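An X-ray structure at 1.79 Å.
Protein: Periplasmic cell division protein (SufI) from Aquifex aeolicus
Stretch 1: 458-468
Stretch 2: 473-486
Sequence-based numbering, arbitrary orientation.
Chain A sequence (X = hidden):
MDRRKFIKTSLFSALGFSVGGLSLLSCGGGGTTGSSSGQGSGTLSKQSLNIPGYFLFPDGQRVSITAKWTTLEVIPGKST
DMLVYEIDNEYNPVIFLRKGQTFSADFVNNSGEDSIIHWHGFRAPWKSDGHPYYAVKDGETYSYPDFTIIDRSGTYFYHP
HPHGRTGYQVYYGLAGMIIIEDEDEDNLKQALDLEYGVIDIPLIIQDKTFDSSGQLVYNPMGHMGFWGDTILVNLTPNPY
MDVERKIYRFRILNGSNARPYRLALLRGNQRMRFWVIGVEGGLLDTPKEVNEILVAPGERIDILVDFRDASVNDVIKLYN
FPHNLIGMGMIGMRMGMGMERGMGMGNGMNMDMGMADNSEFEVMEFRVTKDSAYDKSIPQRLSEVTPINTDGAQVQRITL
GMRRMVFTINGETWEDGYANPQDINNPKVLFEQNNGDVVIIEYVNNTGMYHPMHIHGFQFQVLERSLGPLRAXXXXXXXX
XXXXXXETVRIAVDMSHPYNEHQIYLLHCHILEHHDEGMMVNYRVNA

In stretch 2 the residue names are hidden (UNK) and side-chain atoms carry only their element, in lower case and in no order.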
# COMPACT_ATOMS: atom_id res chain seq x y z
N PHE A 458 -13.77 -0.93 2.54
CA PHE A 458 -14.25 0.06 1.59
C PHE A 458 -13.16 1.08 1.30
O PHE A 458 -12.31 1.36 2.15
CB PHE A 458 -15.49 0.80 2.10
CG PHE A 458 -16.51 -0.10 2.75
CD1 PHE A 458 -17.51 -0.68 1.99
CD2 PHE A 458 -16.45 -0.36 4.11
CE1 PHE A 458 -18.45 -1.51 2.58
CE2 PHE A 458 -17.38 -1.20 4.70
CZ PHE A 458 -18.38 -1.77 3.94
N GLN A 459 -13.20 1.63 0.10
CA GLN A 459 -12.43 2.83 -0.17
C GLN A 459 -13.23 4.06 0.27
O GLN A 459 -14.43 3.98 0.56
CB GLN A 459 -12.06 2.92 -1.65
CG GLN A 459 -11.05 1.88 -2.10
CD GLN A 459 -11.69 0.55 -2.45
OE1 GLN A 459 -12.91 0.46 -2.63
NE2 GLN A 459 -10.88 -0.49 -2.55
N PHE A 460 -12.55 5.19 0.35
CA PHE A 460 -13.17 6.44 0.77
C PHE A 460 -12.64 7.58 -0.07
O PHE A 460 -11.66 7.45 -0.80
CB PHE A 460 -12.93 6.71 2.26
CG PHE A 460 -11.48 6.74 2.65
CD1 PHE A 460 -10.72 7.88 2.48
CD2 PHE A 460 -10.88 5.61 3.19
CE1 PHE A 460 -9.38 7.91 2.84
CE2 PHE A 460 -9.55 5.63 3.56
CZ PHE A 460 -8.79 6.78 3.37
N GLN A 461 -13.30 8.73 0.05
CA GLN A 461 -12.88 9.96 -0.61
C GLN A 461 -12.55 11.01 0.44
O GLN A 461 -13.35 11.24 1.36
CB GLN A 461 -13.97 10.47 -1.55
CG GLN A 461 -14.29 9.48 -2.66
CD GLN A 461 -15.52 9.88 -3.44
OE1 GLN A 461 -16.22 10.83 -3.08
NE2 GLN A 461 -15.80 9.16 -4.52
N VAL A 462 -11.37 11.61 0.32
CA VAL A 462 -10.92 12.61 1.29
C VAL A 462 -11.69 13.90 1.05
O VAL A 462 -11.67 14.45 -0.06
CB VAL A 462 -9.41 12.83 1.19
CG1 VAL A 462 -8.98 13.93 2.14
CG2 VAL A 462 -8.66 11.54 1.50
N LEU A 463 -12.36 14.39 2.08
CA LEU A 463 -13.12 15.62 1.96
C LEU A 463 -12.28 16.85 2.24
O LEU A 463 -12.34 17.83 1.48
CB LEU A 463 -14.33 15.58 2.90
CG LEU A 463 -15.34 14.47 2.65
CD1 LEU A 463 -16.53 14.63 3.59
CD2 LEU A 463 -15.79 14.47 1.20
N GLU A 464 -11.50 16.84 3.32
CA GLU A 464 -10.94 18.08 3.83
C GLU A 464 -9.77 17.79 4.76
O GLU A 464 -9.78 16.80 5.50
CB GLU A 464 -12.03 18.88 4.55
CG GLU A 464 -11.62 20.23 5.08
CD GLU A 464 -12.76 20.91 5.80
OE1 GLU A 464 -13.64 20.20 6.33
OE2 GLU A 464 -12.79 22.16 5.84
N ARG A 465 -8.75 18.65 4.70
CA ARG A 465 -7.64 18.65 5.64
C ARG A 465 -7.62 19.98 6.36
O ARG A 465 -7.77 21.03 5.73
CB ARG A 465 -6.29 18.43 4.93
CG ARG A 465 -6.27 17.36 3.85
CD ARG A 465 -4.85 17.10 3.38
NE ARG A 465 -4.07 16.46 4.44
CZ ARG A 465 -3.82 15.16 4.50
NH1 ARG A 465 -4.26 14.34 3.56
NH2 ARG A 465 -3.11 14.67 5.51
N SER A 466 -7.45 19.95 7.68
CA SER A 466 -7.48 21.19 8.44
C SER A 466 -6.22 22.01 8.24
O SER A 466 -6.24 23.22 8.50
CB SER A 466 -7.68 20.91 9.92
OG SER A 466 -6.57 20.19 10.44
N LEU A 467 -5.13 21.39 7.80
CA LEU A 467 -3.84 22.07 7.73
C LEU A 467 -3.55 22.68 6.37
O LEU A 467 -2.66 23.53 6.27
CB LEU A 467 -2.71 21.11 8.12
CG LEU A 467 -2.23 21.15 9.58
CD1 LEU A 467 -3.38 21.07 10.56
CD2 LEU A 467 -1.23 20.03 9.83
N GLY A 468 -4.26 22.27 5.32
CA GLY A 468 -4.04 22.80 4.00
C GLY A 468 -4.99 22.21 2.98
O GLY A 468 -5.91 21.45 3.31
N UNK A 473 -2.37 13.39 -4.39
CA UNK A 473 -2.42 12.04 -3.84
C UNK A 473 -3.58 11.82 -2.88
O UNK A 473 -3.82 10.68 -2.47
c UNK A 473 -1.10 11.71 -3.15
c UNK A 473 0.04 11.70 -4.16
o UNK A 473 -0.83 12.70 -2.14
N UNK A 474 -4.30 12.88 -2.50
CA UNK A 474 -5.48 12.75 -1.65
C UNK A 474 -6.76 12.51 -2.45
O UNK A 474 -7.81 12.27 -1.84
o UNK A 474 -4.32 15.25 0.71
c UNK A 474 -4.69 14.11 0.34
o UNK A 474 -4.30 13.06 0.89
c UNK A 474 -5.68 14.01 -0.80
N UNK A 475 -6.70 12.58 -3.77
CA UNK A 475 -7.90 12.53 -4.60
C UNK A 475 -8.31 11.09 -4.87
O UNK A 475 -7.63 10.13 -4.50
c UNK A 475 -8.26 15.55 -5.01
c UNK A 475 -6.89 15.36 -7.09
c UNK A 475 -7.66 13.28 -5.91
c UNK A 475 -7.20 14.73 -5.75
N UNK A 476 -9.46 10.95 -5.53
CA UNK A 476 -9.92 9.64 -5.93
C UNK A 476 -10.38 8.78 -4.77
O UNK A 476 -10.67 9.25 -3.67
N UNK A 477 -10.45 7.48 -5.05
CA UNK A 477 -10.84 6.47 -4.07
C UNK A 477 -9.59 6.05 -3.30
O UNK A 477 -8.67 5.45 -3.87
c UNK A 477 -16.45 6.07 -5.14
c UNK A 477 -11.49 5.27 -4.74
c UNK A 477 -14.08 5.67 -4.58
c UNK A 477 -12.86 5.52 -5.31
c UNK A 477 -13.19 5.64 -6.64
c UNK A 477 -15.74 5.83 -2.85
n UNK A 477 -14.54 5.86 -6.77
c UNK A 477 -16.73 6.04 -3.80
c UNK A 477 -14.41 5.64 -3.22
c UNK A 477 -15.11 5.88 -5.52
N UNK A 478 -9.54 6.37 -2.01
CA UNK A 478 -8.40 6.07 -1.17
C UNK A 478 -8.76 4.96 -0.19
O UNK A 478 -9.93 4.69 0.07
c UNK A 478 -7.59 8.50 -1.29
c UNK A 478 -5.16 8.51 -0.71
n UNK A 478 -3.79 8.16 -1.17
c UNK A 478 -6.18 8.36 -1.83
c UNK A 478 -7.95 7.32 -0.40
N UNK A 479 -7.73 4.30 0.36
CA UNK A 479 -7.92 3.47 1.55
C UNK A 479 -6.92 3.75 2.66
O UNK A 479 -7.03 3.15 3.73
c UNK A 479 -7.90 1.96 1.19
o UNK A 479 -6.58 0.80 -0.39
o UNK A 479 -5.51 1.75 1.26
c UNK A 479 -6.56 1.49 0.65
N UNK A 480 -5.96 4.66 2.45
CA UNK A 480 -5.01 5.08 3.47
C UNK A 480 -4.79 6.58 3.35
O UNK A 480 -4.32 7.05 2.31
c UNK A 480 -2.74 4.68 4.47
c UNK A 480 -3.67 4.33 3.32
o UNK A 480 -3.90 2.92 3.30
N UNK A 481 -5.10 7.34 4.41
CA UNK A 481 -4.99 8.79 4.38
C UNK A 481 -3.96 9.24 5.41
O UNK A 481 -3.98 8.78 6.56
c UNK A 481 -6.34 9.49 4.61
c UNK A 481 -6.18 11.01 4.52
c UNK A 481 -6.96 9.08 5.94
N UNK A 482 -3.05 10.12 4.98
CA UNK A 482 -2.06 10.69 5.89
C UNK A 482 -2.74 11.68 6.81
O UNK A 482 -3.49 12.56 6.36
c UNK A 482 0.00 12.13 6.03
c UNK A 482 -0.17 10.38 4.23
c UNK A 482 0.88 11.02 3.36
c UNK A 482 -0.94 11.38 5.09
N UNK A 483 -2.49 11.55 8.11
CA UNK A 483 -3.01 12.48 9.11
C UNK A 483 -1.81 13.03 9.87
O UNK A 483 -1.24 12.35 10.72
c UNK A 483 -4.01 11.81 10.06
c UNK A 483 -4.59 12.84 11.02
c UNK A 483 -5.11 11.12 9.26
N UNK A 484 -1.44 14.28 9.56
CA UNK A 484 -0.24 14.89 10.12
C UNK A 484 -0.44 15.24 11.59
O UNK A 484 -1.58 15.28 12.07
c UNK A 484 0.11 16.15 9.33
N UNK A 485 0.64 15.47 12.33
CA UNK A 485 0.50 15.88 13.74
C UNK A 485 -0.40 17.09 13.87
O UNK A 485 -0.29 18.06 13.12
c UNK A 485 1.94 16.20 14.16
c UNK A 485 2.77 15.35 13.29
c UNK A 485 2.06 15.29 11.96
N UNK A 486 -1.32 17.02 14.84
CA UNK A 486 -2.25 18.10 15.16
C UNK A 486 -3.17 18.45 13.98
O UNK A 486 -3.70 19.56 13.92
c UNK A 486 0.01 18.05 19.35
s UNK A 486 -1.35 18.22 18.20
c UNK A 486 -1.50 19.35 15.65
c UNK A 486 -0.56 19.08 16.82
O HOH W 1 -8.25 0.14 -2.46
O HOH W 2 -10.18 11.23 -2.19

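Position 473 carries one carbon bonded to an oxygen and a second carbon, and it lies out of reach of stretch 1; the branched hydroxyl side chain is Thr473. At 474 two carbons end in two oxygens, a carboxylate directed toward Val462 and Arg465, so this is Asp474. One of its oxygens, OD1, lies 3.0 Å from Arg465 NH1 in a salt bridge, and NH1 also gives OD2 a weak hydrogen bond of 3.0 Å.

Position 475 has four carbons forked at the second and points away from stretch 1: Leu475. No side-chain atom follows the backbone at 476, where a positive phi of 71° favours glycine, and the residue is Gly476. At 477 one carbon leads into fused five- and six-membered rings holding eight carbons and one nitrogen, which only tryptophan provides. Gln461 CG sits over the face of the six-membered ring of Trp477, 4.1 Å from its centroid, and Gln461 NE2 approaches CZ2 to 3.2 Å.

Four carbons in a row ending in nitrogen identify 478 as Lys478. Its CB packs 3.6 Å from Phe460 CE1, while its NZ turns back to donate to Thr473 O at 2.8 Å. Position 479 again has two carbons and two terminal oxygens, hence Asp479; a water bridges its OD2 and Gln459 NE2, at 2.7 Å from each.

At 480 a carbon bears one oxygen and one carbon, pointing away from stretch 1: Thr480, whose OG1 donates to Asp479 OD1 at 2.9 Å. Position 481 has one carbon carrying two others and faces Phe460 and Val462, as Val481. Four carbons at 482, forked at the first with one arm two carbons long, make Ile482. The three-carbon branch at 483 points away and is Val483. A lone carbon at 484, 4.1 Å from Leu467 CD2, is the CB of Ala484. Three carbons close a ring onto the backbone nitrogen at 485, giving Pro485, and an unbranched chain of two carbons, sulfur and carbon marks Met486.

The contact begins with a single antiparallel bridge: Phe460 N donates to Lys478 O and Lys478 N to Phe460 O, both at 2.7 Å. Beyond it, a water accepts from Val462 N and donates to Asp474 O and Gly476 O, linking backbones that no longer pair directly. Apolar packing joins Val462 CG2 to Val481 CG2 at 3.9 Å. Arg465 then spans the gap between the strands, pairing its charge with Asp474 while NH2 donates a very short 2.3 Å hydrogen bond to Ile482 O.

Stretch 2 (473-486) TDLGWKDTVIVAPM
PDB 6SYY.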